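Local atomic coordinates of probable FAD-dependent oxidoreductase PA4991 (Pseudomonas aeruginosa PAO1, PDB entry 5EZ7), a protein that binds one FAD per monomer and probably works as an oxidoreductase of the DAO family, although its physiological substrate is unknown. Residues T8-G14 with A199-S205; N23-R27 with L167-S171; R28-A32 with G365-S369. All blocks are in the same frame, centred on the assembly; numbering follows the deposited sequence.

Contact 1 (T8-G14 with A199-S205); sequences TDILIVG and AQRVVLS. With FAD (flavin-adenine dinucleotide), chain B.
L11 and V203 are joined through their backbones, L11 O taking V203 N at 2.9 Å, in a run of bonds that pairs 10-13 with 201-204 as parallel neighbours, I10 opposite R201 and V13 opposite L204. V203 O takes V13 N at 2.8 Å. At the start of the pair D9 O accepts twice, from Q200 N at 2.8 Å and from R201 N.

Among the side chains, Q200 NE2 comes from above the D9 carboxylate plane to OD1, 3.1 Å away; the carboxylate and amide planes stand 67° apart. D9 OD1 is also bonded to H371 and the S369 amide, while Q200 NE2 has R367 O as its stronger partner.

Apolar packing divides between the faces. I10 and I12 flank V203, whose CG2 meets I10 CG2 at 3.7 Å. On the other face L11 CB rests against A199 CB, and V13 CB against L204 CD2.

At the C-terminal ends, V13 CG1 touches the adenine of FAD at C2A, 3.6 Å, and G14 CA lies 3.3 Å from the ribose O4B. This is consistent with a Rossmann-type fold, G14 being the first glycine of a probable GxGxxG turn. Strand 33-37 flanks 10-13, strand 339-343 flanks 201-204, and helix 210-216 packs on V13 and L204.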
ATOM      1  N   THR A   8       7.819 -24.113  -7.626  1.00 33.64           N
ATOM      2  CA  THR A   8       7.523 -23.712  -6.243  1.00 32.49           C
ATOM      3  C   THR A   8       6.109 -24.119  -5.862  1.00 30.98           C
ATOM      4  O   THR A   8       5.418 -24.793  -6.632  1.00 30.81           O
ATOM      5  CB  THR A   8       7.634 -22.159  -5.974  1.00 32.91           C
ATOM      6  OG1 THR A   8       6.959 -21.413  -7.013  1.00 33.12           O
ATOM      7  CG2 THR A   8       9.082 -21.754  -5.762  1.00 34.58           C
ATOM      8  N   ASP A   9       5.690 -23.674  -4.671  1.00 29.36           N
ATOM      9  CA  ASP A   9       4.347 -23.854  -4.204  1.00 28.58           C
ATOM     10  C   ASP A   9       3.434 -22.752  -4.677  1.00 26.92           C
ATOM     11  O   ASP A   9       2.426 -23.065  -5.276  1.00 25.73           O
ATOM     12  CB  ASP A   9       4.324 -23.983  -2.677  1.00 28.81           C
ATOM     13  CG  ASP A   9       5.171 -25.187  -2.173  1.00 30.15           C
ATOM     14  OD1 ASP A   9       5.115 -26.298  -2.782  1.00 29.25           O
ATOM     15  OD2 ASP A   9       5.904 -24.981  -1.181  1.00 30.60           O
ATOM     16  N   ILE A  10       3.737 -21.492  -4.332  1.00 26.85           N
ATOM     17  CA  ILE A  10       2.889 -20.341  -4.719  1.00 26.53           C
ATOM     18  C   ILE A  10       3.718 -19.344  -5.503  1.00 25.78           C
ATOM     19  O   ILE A  10       4.821 -18.972  -5.090  1.00 26.65           O
ATOM     20  CB  ILE A  10       2.112 -19.713  -3.524  1.00 27.21           C
ATOM     21  CG1 ILE A  10       1.077 -20.721  -2.993  1.00 28.39           C
ATOM     22  CG2 ILE A  10       1.263 -18.528  -3.962  1.00 26.64           C
ATOM     23  CD1 ILE A  10       1.620 -21.470  -1.848  1.00 29.68           C
ATOM     24  N   LEU A  11       3.204 -18.989  -6.670  1.00 25.06           N
ATOM     25  CA  LEU A  11       3.790 -18.007  -7.564  1.00 25.72           C
ATOM     26  C   LEU A  11       2.955 -16.713  -7.469  1.00 25.61           C
ATOM     27  O   LEU A  11       1.775 -16.758  -7.760  1.00 27.43           O
ATOM     28  CB  LEU A  11       3.735 -18.598  -8.957  1.00 26.22           C
ATOM     29  CG  LEU A  11       4.137 -17.805 -10.182  1.00 26.84           C
ATOM     30  CD1 LEU A  11       5.495 -17.132 -10.068  1.00 26.13           C
ATOM     31  CD2 LEU A  11       4.058 -18.780 -11.384  1.00 27.66           C
ATOM     32  N   ILE A  12       3.522 -15.607  -6.988  1.00 25.37           N
ATOM     33  CA  ILE A  12       2.812 -14.342  -6.775  1.00 24.69           C
ATOM     34  C   ILE A  12       3.227 -13.377  -7.914  1.00 24.36           C
ATOM     35  O   ILE A  12       4.410 -13.318  -8.258  1.00 24.45           O
ATOM     36  CB  ILE A  12       3.224 -13.664  -5.438  1.00 25.41           C
ATOM     37  CG1 ILE A  12       3.303 -14.610  -4.254  1.00 26.11           C
ATOM     38  CG2 ILE A  12       2.311 -12.494  -5.046  1.00 25.03           C
ATOM     39  CD1 ILE A  12       2.073 -15.350  -3.995  1.00 27.16           C
ATOM     40  N   VAL A  13       2.273 -12.648  -8.509  1.00 23.44           N
ATOM     41  CA  VAL A  13       2.580 -11.654  -9.552  1.00 22.75           C
ATOM     42  C   VAL A  13       2.217 -10.291  -8.977  1.00 22.43           C
ATOM     43  O   VAL A  13       1.052 -10.013  -8.654  1.00 22.26           O
ATOM     44  CB  VAL A  13       1.827 -11.904 -10.879  1.00 23.31           C
ATOM     45  CG1 VAL A  13       2.175 -10.850 -11.938  1.00 23.37           C
ATOM     46  CG2 VAL A  13       2.148 -13.289 -11.420  1.00 23.85           C
ATOM     47  N   GLY A  14       3.235  -9.468  -8.793  1.00 21.95           N
ATOM     48  CA  GLY A  14       3.073  -8.146  -8.267  1.00 22.37           C
ATOM     49  C   GLY A  14       3.666  -7.975  -6.895  1.00 22.95           C
ATOM     50  O   GLY A  14       3.190  -8.580  -5.969  1.00 23.92           O
ATOM     51  N   ALA A 199       3.687 -24.161 -10.415  1.00 30.15           N
ATOM     52  CA  ALA A 199       3.236 -23.829  -9.038  1.00 28.76           C
ATOM     53  C   ALA A 199       1.856 -24.333  -8.744  1.00 27.57           C
ATOM     54  O   ALA A 199       1.086 -24.455  -9.655  1.00 27.87           O
ATOM     55  CB  ALA A 199       3.252 -22.331  -8.814  1.00 27.73           C
ATOM     56  N   GLN A 200       1.595 -24.656  -7.465  1.00 26.72           N
ATOM     57  CA  GLN A 200       0.345 -25.325  -7.051  1.00 26.47           C
ATOM     58  C   GLN A 200      -0.737 -24.309  -7.185  1.00 26.78           C
ATOM     59  O   GLN A 200      -1.893 -24.650  -7.464  1.00 27.06           O
ATOM     60  CB  GLN A 200       0.370 -25.865  -5.610  1.00 25.96           C
ATOM     61  CG  GLN A 200       1.518 -26.784  -5.252  1.00 26.20           C
ATOM     62  CD  GLN A 200       1.290 -27.513  -3.929  1.00 26.90           C
ATOM     63  OE1 GLN A 200       0.331 -28.280  -3.786  1.00 27.17           O
ATOM     64  NE2 GLN A 200       2.176 -27.283  -2.947  1.00 27.27           N
ATOM     65  N   ARG A 201      -0.370 -23.046  -6.949  1.00 26.53           N
ATOM     66  CA  ARG A 201      -1.269 -21.904  -7.192  1.00 26.65           C
ATOM     67  C   ARG A 201      -0.559 -20.722  -7.768  1.00 25.45           C
ATOM     68  O   ARG A 201       0.635 -20.625  -7.628  1.00 25.08           O
ATOM     69  CB  ARG A 201      -1.929 -21.450  -5.884  1.00 26.77           C
ATOM     70  CG  ARG A 201      -2.887 -22.470  -5.308  1.00 28.27           C
ATOM     71  CD  ARG A 201      -4.122 -22.641  -6.174  1.00 28.46           C
ATOM     72  NE  ARG A 201      -5.140 -23.473  -5.539  1.00 29.27           N
ATOM     73  CZ  ARG A 201      -5.283 -24.791  -5.644  1.00 30.51           C
ATOM     74  NH1 ARG A 201      -4.451 -25.557  -6.350  1.00 30.92           N
ATOM     75  NH2 ARG A 201      -6.309 -25.360  -5.025  1.00 31.69           N
ATOM     76  N   VAL A 202      -1.335 -19.810  -8.354  1.00 25.73           N
ATOM     77  CA  VAL A 202      -0.851 -18.529  -8.894  1.00 25.46           C
ATOM     78  C   VAL A 202      -1.752 -17.439  -8.303  1.00 25.63           C
ATOM     79  O   VAL A 202      -3.001 -17.511  -8.410  1.00 26.45           O
ATOM     80  CB  VAL A 202      -0.898 -18.462 -10.447  1.00 25.93           C
ATOM     81  CG1 VAL A 202      -0.412 -17.096 -10.965  1.00 26.17           C
ATOM     82  CG2 VAL A 202      -0.050 -19.553 -11.068  1.00 26.36           C
ATOM     83  N   VAL A 203      -1.122 -16.460  -7.653  1.00 24.35           N
ATOM     84  CA  VAL A 203      -1.810 -15.328  -7.087  1.00 23.89           C
ATOM     85  C   VAL A 203      -1.468 -14.028  -7.821  1.00 23.23           C
ATOM     86  O   VAL A 203      -0.279 -13.648  -7.939  1.00 22.55           O
ATOM     87  CB  VAL A 203      -1.444 -15.132  -5.619  1.00 24.41           C
ATOM     88  CG1 VAL A 203      -2.307 -14.011  -5.008  1.00 24.28           C
ATOM     89  CG2 VAL A 203      -1.625 -16.432  -4.846  1.00 25.28           C
ATOM     90  N   LEU A 204      -2.514 -13.321  -8.247  1.00 22.96           N
ATOM     91  CA  LEU A 204      -2.378 -11.987  -8.884  1.00 22.81           C
ATOM     92  C   LEU A 204      -2.656 -10.875  -7.883  1.00 23.62           C
ATOM     93  O   LEU A 204      -3.822 -10.603  -7.532  1.00 23.56           O
ATOM     94  CB  LEU A 204      -3.319 -11.850 -10.064  1.00 22.77           C
ATOM     95  CG  LEU A 204      -3.286 -12.948 -11.093  1.00 23.27           C
ATOM     96  CD1 LEU A 204      -4.217 -12.577 -12.231  1.00 24.25           C
ATOM     97  CD2 LEU A 204      -1.882 -13.147 -11.604  1.00 23.15           C
ATOM     98  N   SER A 205      -1.563 -10.265  -7.400  1.00 24.10           N
ATOM     99  CA  SER A 205      -1.595  -9.090  -6.517  1.00 24.38           C
ATOM    100  C   SER A 205      -0.904  -7.913  -7.239  1.00 23.68           C
ATOM    101  O   SER A 205      -0.035  -7.239  -6.692  1.00 23.16           O
ATOM    102  CB  SER A 205      -0.902  -9.409  -5.190  1.00 24.23           C
ATOM    103  OG  SER A 205       0.406  -9.866  -5.438  1.00 24.72           O
TER
HETATM  104  PA  FAD B 401       0.346  -1.889  -5.852  1.00 21.83           P
HETATM  105  O1A FAD B 401       1.091  -1.203  -4.754  1.00 22.23           O
HETATM  106  O2A FAD B 401      -0.206  -1.105  -7.009  1.00 22.92           O
HETATM  107  O5B FAD B 401       1.296  -3.040  -6.389  1.00 22.00           O
HETATM  108  C5B FAD B 401       1.032  -3.750  -7.583  1.00 21.75           C
HETATM  109  C4B FAD B 401       2.381  -4.199  -8.104  1.00 22.00           C
HETATM  110  O4B FAD B 401       2.186  -5.095  -9.211  1.00 22.11           O
HETATM  111  C3B FAD B 401       3.224  -3.012  -8.580  1.00 21.47           C
HETATM  112  O3B FAD B 401       4.490  -2.985  -7.918  1.00 20.71           O
HETATM  113  C2B FAD B 401       3.355  -3.255 -10.072  1.00 21.75           C
HETATM  114  O2B FAD B 401       4.585  -2.817 -10.645  1.00 21.59           O
HETATM  115  C1B FAD B 401       3.157  -4.769 -10.184  1.00 22.29           C
HETATM  116  N9A FAD B 401       2.656  -5.196 -11.496  1.00 23.63           N
HETATM  117  C8A FAD B 401       1.678  -4.611 -12.208  1.00 23.09           C
HETATM  118  N7A FAD B 401       1.494  -5.272 -13.364  1.00 22.98           N
HETATM  119  C5A FAD B 401       2.353  -6.298 -13.395  1.00 22.53           C
HETATM  120  C6A FAD B 401       2.668  -7.370 -14.349  1.00 22.02           C
HETATM  121  N6A FAD B 401       1.972  -7.444 -15.493  1.00 21.48           N
HETATM  122  N1A FAD B 401       3.628  -8.253 -14.028  1.00 21.89           N
HETATM  123  C2A FAD B 401       4.306  -8.159 -12.870  1.00 23.02           C
HETATM  124  N3A FAD B 401       4.076  -7.199 -11.951  1.00 23.01           N
HETATM  125  C4A FAD B 401       3.126  -6.254 -12.164  1.00 23.21           C
HETATM  126  N1  FAD B 401      -4.170   2.732   2.222  1.00 25.77           N
HETATM  127  C2  FAD B 401      -4.065   2.832   3.564  1.00 27.75           C
HETATM  128  O2  FAD B 401      -4.359   1.838   4.271  1.00 27.67           O
HETATM  129  N3  FAD B 401      -3.655   3.959   4.172  1.00 28.72           N
HETATM  130  C4  FAD B 401      -3.330   5.055   3.493  1.00 27.76           C
HETATM  131  O4  FAD B 401      -2.941   6.086   4.077  1.00 30.67           O
HETATM  132  C4X FAD B 401      -3.417   5.025   2.029  1.00 26.84           C
HETATM  133  N5  FAD B 401      -3.104   6.105   1.289  1.00 25.45           N
HETATM  134  C5X FAD B 401      -3.176   6.062  -0.054  1.00 25.90           C
HETATM  135  C6  FAD B 401      -2.828   7.193  -0.781  1.00 26.70           C
HETATM  136  C7  FAD B 401      -2.884   7.190  -2.160  1.00 27.46           C
HETATM  137  C7M FAD B 401      -2.485   8.417  -2.923  1.00 28.68           C
HETATM  138  C8  FAD B 401      -3.296   5.954  -2.872  1.00 27.98           C
HETATM  139  C8M FAD B 401      -3.366   5.881  -4.382  1.00 29.21           C
HETATM  140  C9  FAD B 401      -3.653   4.833  -2.144  1.00 26.84           C
HETATM  141  C9A FAD B 401      -3.614   4.826  -0.752  1.00 26.41           C
HETATM  142  N10 FAD B 401      -3.965   3.685   0.024  1.00 25.88           N
HETATM  143  C10 FAD B 401      -3.862   3.755   1.418  1.00 25.92           C
HETATM  144  C1' FAD B 401      -4.376   2.434  -0.592  1.00 25.48           C
HETATM  145  C2' FAD B 401      -3.128   1.608  -0.853  1.00 24.66           C
HETATM  146  O2' FAD B 401      -2.075   2.406  -1.410  1.00 25.37           O
HETATM  147  C3' FAD B 401      -3.441   0.426  -1.760  1.00 24.13           C
HETATM  148  O3' FAD B 401      -4.661  -0.194  -1.305  1.00 24.08           O
HETATM  149  C4' FAD B 401      -2.309  -0.599  -1.729  1.00 22.82           C
HETATM  150  O4' FAD B 401      -1.028   0.029  -1.687  1.00 23.27           O
HETATM  151  C5' FAD B 401      -2.347  -1.502  -2.947  1.00 22.30           C
HETATM  152  O5' FAD B 401      -1.368  -2.539  -2.789  1.00 20.74           O
HETATM  153  P   FAD B 401      -1.128  -3.562  -3.993  1.00 20.30           P
HETATM  154  O1P FAD B 401       0.132  -4.337  -3.711  1.00 21.17           O
HETATM  155  O2P FAD B 401      -2.417  -4.275  -4.196  1.00 20.45           O
HETATM  156  O3P FAD B 401      -0.976  -2.594  -5.263  1.00 20.67           O

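Contact 2 (N23-R27 with L167-S171); sequences NARLR and LAGDS
N23 gives its amide ND2 to S171 OG at 2.9 Å, in a nearly straight bond (168° at the hydrogen) with OG close to the amide plane. CG of N23 sits anti to the backbone N (chi1 -169°), which carries the amide toward the other segment; its OD1 is taken by T33 OG1, so both ends of the group are used. S171 OG in turn donates to A168 O at 2.7 Å, and the S171 amide reaches that carbonyl from the same face. One hydroxyl thus receives from helix 17-28 and gives to the last turn of helix 157-168, where G169 leaves helical geometry with positive phi. In this Rossmann-type domain helix 17-28 follows the first strand of the FAD-binding unit, and S171 leads into strand 172-174 at the sheet edge. R27, its chain bent at chi3, brings one face of its guanidinium against A168 O, which lies 3.1 Å from the plane and opposite the group's centre rather than in line with an N-H. Its NH2 makes a salt bridge to D170 OD1 at 3.2 Å, weak as a hydrogen bond, with the two planes almost perpendicular at 84°. NH1 lies 3.5 Å from S171 CB and bonds weakly to T33 OG1. A24 CB meets L167 CB at 4.1 Å.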
ATOM      1  N   ASN A  23       3.689 -12.799   0.463  1.00 24.63           N
ATOM      2  CA  ASN A  23       4.896 -13.601   0.252  1.00 25.77           C
ATOM      3  C   ASN A  23       5.590 -13.882   1.583  1.00 26.88           C
ATOM      4  O   ASN A  23       6.027 -14.984   1.849  1.00 27.75           O
ATOM      5  CB  ASN A  23       5.838 -12.887  -0.708  1.00 25.79           C
ATOM      6  CG  ASN A  23       6.997 -13.759  -1.183  1.00 27.02           C
ATOM      7  OD1 ASN A  23       6.788 -14.901  -1.598  1.00 28.79           O
ATOM      8  ND2 ASN A  23       8.207 -13.210  -1.179  1.00 27.08           N
ATOM      9  N   ALA A  24       5.684 -12.867   2.430  1.00 26.69           N
ATOM     10  CA  ALA A  24       6.380 -13.022   3.675  1.00 27.47           C
ATOM     11  C   ALA A  24       5.657 -14.013   4.619  1.00 28.04           C
ATOM     12  O   ALA A  24       6.303 -14.833   5.257  1.00 28.88           O
ATOM     13  CB  ALA A  24       6.541 -11.668   4.321  1.00 27.72           C
ATOM     14  N   ARG A  25       4.341 -13.911   4.707  1.00 27.38           N
ATOM     15  CA  ARG A  25       3.521 -14.861   5.432  1.00 29.51           C
ATOM     16  C   ARG A  25       3.703 -16.328   4.970  1.00 29.82           C
ATOM     17  O   ARG A  25       3.855 -17.247   5.802  1.00 30.36           O
ATOM     18  CB  ARG A  25       2.043 -14.455   5.312  1.00 30.82           C
ATOM     19  CG  ARG A  25       1.672 -13.242   6.181  1.00 33.34           C
ATOM     20  CD  ARG A  25       1.316 -13.597   7.639  1.00 36.52           C
ATOM     21  NE  ARG A  25       0.091 -14.405   7.619  1.00 40.42           N
ATOM     22  CZ  ARG A  25      -1.156 -13.928   7.451  1.00 42.63           C
ATOM     23  NH1 ARG A  25      -1.436 -12.606   7.371  1.00 43.46           N
ATOM     24  NH2 ARG A  25      -2.153 -14.791   7.377  1.00 44.75           N
ATOM     25  N   LEU A  26       3.687 -16.536   3.644  1.00 28.41           N
ATOM     26  CA  LEU A  26       3.772 -17.867   3.078  1.00 28.39           C
ATOM     27  C   LEU A  26       5.118 -18.537   3.375  1.00 29.90           C
ATOM     28  O   LEU A  26       5.157 -19.701   3.866  1.00 30.47           O
ATOM     29  CB  LEU A  26       3.482 -17.845   1.587  1.00 26.83           C
ATOM     30  CG  LEU A  26       2.009 -17.596   1.228  1.00 26.31           C
ATOM     31  CD1 LEU A  26       1.814 -17.465  -0.261  1.00 24.82           C
ATOM     32  CD2 LEU A  26       1.043 -18.655   1.751  1.00 27.41           C
ATOM     33  N   ARG A  27       6.196 -17.795   3.127  1.00 29.86           N
ATOM     34  CA  ARG A  27       7.536 -18.243   3.464  1.00 31.71           C
ATOM     35  C   ARG A  27       7.693 -18.558   4.931  1.00 33.22           C
ATOM     36  O   ARG A  27       8.335 -19.523   5.304  1.00 33.91           O
ATOM     37  CB  ARG A  27       8.512 -17.158   3.156  1.00 32.27           C
ATOM     38  CG  ARG A  27       8.720 -16.978   1.685  1.00 32.58           C
ATOM     39  CD  ARG A  27       9.765 -15.882   1.469  1.00 33.49           C
ATOM     40  NE  ARG A  27      11.122 -16.384   1.595  1.00 35.30           N
ATOM     41  CZ  ARG A  27      11.672 -17.217   0.712  1.00 35.98           C
ATOM     42  NH1 ARG A  27      10.989 -17.668  -0.349  1.00 36.37           N
ATOM     43  NH2 ARG A  27      12.910 -17.589   0.877  1.00 37.49           N
ATOM     44  N   LEU A 167      12.615 -10.081   3.803  1.00 31.97           N
ATOM     45  CA  LEU A 167      11.860 -11.313   4.176  1.00 31.07           C
ATOM     46  C   LEU A 167      11.526 -12.229   3.005  1.00 30.12           C
ATOM     47  O   LEU A 167      11.246 -13.397   3.210  1.00 29.24           O
ATOM     48  CB  LEU A 167      10.564 -10.951   4.916  1.00 29.70           C
ATOM     49  CG  LEU A 167      10.792 -10.347   6.303  1.00 30.26           C
ATOM     50  CD1 LEU A 167       9.482  -9.860   6.880  1.00 29.83           C
ATOM     51  CD2 LEU A 167      11.447 -11.334   7.242  1.00 31.33           C
ATOM     52  N   ALA A 168      11.537 -11.671   1.785  1.00 29.58           N
ATOM     53  CA  ALA A 168      11.344 -12.428   0.560  1.00 28.82           C
ATOM     54  C   ALA A 168      12.496 -13.317   0.276  1.00 30.15           C
ATOM     55  O   ALA A 168      12.323 -14.296  -0.432  1.00 29.15           O
ATOM     56  CB  ALA A 168      11.155 -11.508  -0.629  1.00 27.68           C
ATOM     57  N   GLY A 169      13.681 -12.944   0.750  1.00 32.84           N
ATOM     58  CA  GLY A 169      14.909 -13.708   0.454  1.00 35.52           C
ATOM     59  C   GLY A 169      15.161 -13.824  -1.056  1.00 36.96           C
ATOM     60  O   GLY A 169      15.117 -12.824  -1.789  1.00 36.75           O
ATOM     61  N   ASP A 170      15.336 -15.061  -1.520  1.00 39.00           N
ATOM     62  CA  ASP A 170      15.639 -15.363  -2.931  1.00 40.64           C
ATOM     63  C   ASP A 170      14.407 -15.529  -3.823  1.00 37.06           C
ATOM     64  O   ASP A 170      14.546 -15.817  -5.020  1.00 36.17           O
ATOM     65  CB  ASP A 170      16.490 -16.634  -3.024  1.00 45.35           C
ATOM     66  CG  ASP A 170      15.867 -17.800  -2.276  1.00 50.71           C
ATOM     67  OD1 ASP A 170      15.470 -17.549  -1.106  1.00 57.51           O
ATOM     68  OD2 ASP A 170      15.785 -18.936  -2.813  1.00 52.11           O
ATOM     69  N   SER A 171      13.212 -15.331  -3.273  1.00 33.98           N
ATOM     70  CA  SER A 171      11.984 -15.503  -4.054  1.00 32.68           C
ATOM     71  C   SER A 171      11.776 -14.428  -5.132  1.00 31.36           C
ATOM     72  O   SER A 171      10.976 -14.625  -6.042  1.00 30.17           O
ATOM     73  CB  SER A 171      10.742 -15.586  -3.132  1.00 32.02           C
ATOM     74  OG  SER A 171      10.494 -14.402  -2.394  1.00 29.77           O
TER

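Contact 3 (R28-A32 with G365-S369); sequences RAGYA and GIRPS
Y31 OH donates to I366 O at 2.7 Å, the hydroxyl standing 25° out of the carbonyl plane and the oxygen lying at the ring's edge, near the ring plane. CG of Y31 is anti to its carbonyl carbon (chi1 -74°), and from there the ring reaches across to the other segment. P368 then closes over one ring face: its CG sits 3.9 Å from the centroid and 6° off the normal, a CH-pi contact almost centred on the ring, while P368 CD lies 3.9 Å from Y31 CZ. The two side chains cross at about a right angle. Hydrogen bond and proline together fix the ring from its edge and from one face. Each segment lies at the C-terminal end of a helix closed by a Schellman motif, with G30 ending helix 17-28 and G365 ending helix 350-364, each at positive phi, so the contact joins two exits from helices at the surface of the FAD-binding domain. P368 also leans on the turn itself, where CB meets G30 O at 3.3 Å and CG lies close by the same oxygen. I366 CG2 makes a looser apolar approach to Y31 CE2. Next to the tyrosine, A32 N bonds to the carboxylate of D9 through OD2.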
ATOM      1  N   ARG A  28       7.094 -17.726   5.765  1.00 34.27           N
ATOM      2  CA  ARG A  28       7.128 -17.956   7.198  1.00 36.79           C
ATOM      3  C   ARG A  28       6.394 -19.239   7.557  1.00 37.58           C
ATOM      4  O   ARG A  28       6.838 -19.974   8.414  1.00 38.76           O
ATOM      5  CB  ARG A  28       6.498 -16.793   7.932  1.00 37.62           C
ATOM      6  CG  ARG A  28       6.865 -16.766   9.393  1.00 40.63           C
ATOM      7  CD  ARG A  28       6.128 -15.630  10.067  1.00 41.89           C
ATOM      8  NE  ARG A  28       6.215 -15.730  11.521  1.00 43.97           N
ATOM      9  CZ  ARG A  28       6.633 -14.779  12.359  1.00 44.99           C
ATOM     10  NH1 ARG A  28       6.634 -15.035  13.669  1.00 47.89           N
ATOM     11  NH2 ARG A  28       7.058 -13.593  11.935  1.00 44.10           N
ATOM     12  N   ALA A  29       5.278 -19.505   6.882  1.00 36.26           N
ATOM     13  CA  ALA A  29       4.534 -20.732   7.091  1.00 36.65           C
ATOM     14  C   ALA A  29       5.195 -21.966   6.433  1.00 36.91           C
ATOM     15  O   ALA A  29       4.600 -23.030   6.458  1.00 37.31           O
ATOM     16  CB  ALA A  29       3.082 -20.560   6.614  1.00 35.47           C
ATOM     17  N   GLY A  30       6.398 -21.831   5.843  1.00 36.48           N
ATOM     18  CA  GLY A  30       7.137 -22.966   5.228  1.00 35.56           C
ATOM     19  C   GLY A  30       6.898 -23.202   3.734  1.00 33.95           C
ATOM     20  O   GLY A  30       7.367 -24.194   3.190  1.00 33.57           O
ATOM     21  N   TYR A  31       6.177 -22.310   3.047  1.00 32.16           N
ATOM     22  CA  TYR A  31       5.929 -22.501   1.606  1.00 30.81           C
ATOM     23  C   TYR A  31       7.102 -21.966   0.834  1.00 30.61           C
ATOM     24  O   TYR A  31       7.713 -20.975   1.234  1.00 31.29           O
ATOM     25  CB  TYR A  31       4.702 -21.736   1.139  1.00 29.55           C
ATOM     26  CG  TYR A  31       3.432 -22.342   1.576  1.00 30.00           C
ATOM     27  CD1 TYR A  31       2.983 -22.204   2.878  1.00 31.00           C
ATOM     28  CD2 TYR A  31       2.671 -23.087   0.692  1.00 30.41           C
ATOM     29  CE1 TYR A  31       1.771 -22.763   3.287  1.00 32.13           C
ATOM     30  CE2 TYR A  31       1.469 -23.664   1.080  1.00 31.23           C
ATOM     31  CZ  TYR A  31       1.024 -23.508   2.377  1.00 32.31           C
ATOM     32  OH  TYR A  31      -0.148 -24.098   2.751  1.00 33.06           O
ATOM     33  N   ALA A  32       7.391 -22.583  -0.297  1.00 29.76           N
ATOM     34  CA  ALA A  32       8.352 -22.025  -1.224  1.00 29.12           C
ATOM     35  C   ALA A  32       7.576 -21.117  -2.196  1.00 27.82           C
ATOM     36  O   ALA A  32       6.470 -21.449  -2.616  1.00 27.51           O
ATOM     37  CB  ALA A  32       9.053 -23.161  -1.968  1.00 30.15           C
ATOM     38  N   GLY A 365      -6.443 -27.620   1.091  1.00 42.70           N
ATOM     39  CA  GLY A 365      -5.499 -28.635   1.496  1.00 41.37           C
ATOM     40  C   GLY A 365      -4.149 -28.512   0.820  1.00 38.47           C
ATOM     41  O   GLY A 365      -3.455 -29.481   0.722  1.00 39.01           O
ATOM     42  N   ILE A 366      -3.748 -27.323   0.394  1.00 36.19           N
ATOM     43  CA  ILE A 366      -2.459 -27.148  -0.301  1.00 34.55           C
ATOM     44  C   ILE A 366      -1.339 -27.040   0.743  1.00 35.34           C
ATOM     45  O   ILE A 366      -1.395 -26.167   1.554  1.00 34.88           O
ATOM     46  CB  ILE A 366      -2.512 -25.907  -1.236  1.00 31.71           C
ATOM     47  CG1 ILE A 366      -3.615 -26.035  -2.297  1.00 31.49           C
ATOM     48  CG2 ILE A 366      -1.172 -25.622  -1.884  1.00 30.83           C
ATOM     49  CD1 ILE A 366      -3.463 -27.203  -3.268  1.00 32.52           C
ATOM     50  N   ARG A 367      -0.342 -27.925   0.708  1.00 37.60           N
ATOM     51  CA  ARG A 367       0.802 -27.897   1.636  1.00 39.42           C
ATOM     52  C   ARG A 367       2.132 -27.690   0.945  1.00 38.84           C
ATOM     53  O   ARG A 367       2.252 -27.930  -0.244  1.00 39.00           O
ATOM     54  CB  ARG A 367       0.916 -29.200   2.419  1.00 42.29           C
ATOM     55  CG  ARG A 367      -0.348 -29.633   3.137  1.00 46.39           C
ATOM     56  CD  ARG A 367      -0.737 -28.762   4.331  1.00 49.32           C
ATOM     57  NE  ARG A 367      -2.194 -28.823   4.531  1.00 53.76           N
ATOM     58  CZ  ARG A 367      -2.940 -27.963   5.249  1.00 57.69           C
ATOM     59  NH1 ARG A 367      -4.262 -28.139   5.324  1.00 60.22           N
ATOM     60  NH2 ARG A 367      -2.399 -26.942   5.913  1.00 57.85           N
ATOM     61  N   PRO A 368       3.165 -27.268   1.699  1.00 40.30           N
ATOM     62  CA  PRO A 368       4.474 -27.135   1.060  1.00 41.08           C
ATOM     63  C   PRO A 368       4.946 -28.462   0.524  1.00 42.60           C
ATOM     64  O   PRO A 368       4.822 -29.443   1.218  1.00 44.74           O
ATOM     65  CB  PRO A 368       5.383 -26.667   2.213  1.00 41.21           C
ATOM     66  CG  PRO A 368       4.468 -25.918   3.122  1.00 40.25           C
ATOM     67  CD  PRO A 368       3.181 -26.703   3.067  1.00 40.90           C
ATOM     68  N   SER A 369       5.431 -28.481  -0.705  1.00 42.99           N
ATOM     69  CA  SER A 369       5.997 -29.673  -1.303  1.00 44.87           C
ATOM     70  C   SER A 369       7.536 -29.581  -1.263  1.00 45.88           C
ATOM     71  O   SER A 369       8.068 -28.804  -0.510  1.00 44.23           O
ATOM     72  CB  SER A 369       5.504 -29.814  -2.732  1.00 44.37           C
ATOM     73  OG  SER A 369       6.112 -30.956  -3.293  1.00 46.33           O
TER

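In the fold
From the N terminus the chain runs through strand 10-13, helix 17-28 and the turn at 28-32, so the first segments of all three contacts come within 25 residues. Contact 2 closes first, when helix 157-168 returns to helix 17-28; contact 1 closes next at strand 201-204, and its loop encloses that of contact 2. Contact 3 closes last, after helix 350-364, and crosses both others. I10 and L26 join contacts 1 and 2 between sheet and helix, L26 O probably accepts from Y31 N between 2 and 3, and the D9 and Q200 side chains carry contact 1 over to contact 3. Together they tie the Rossmann-type sheet to its flanking helices and to the late segment after helix 350-364.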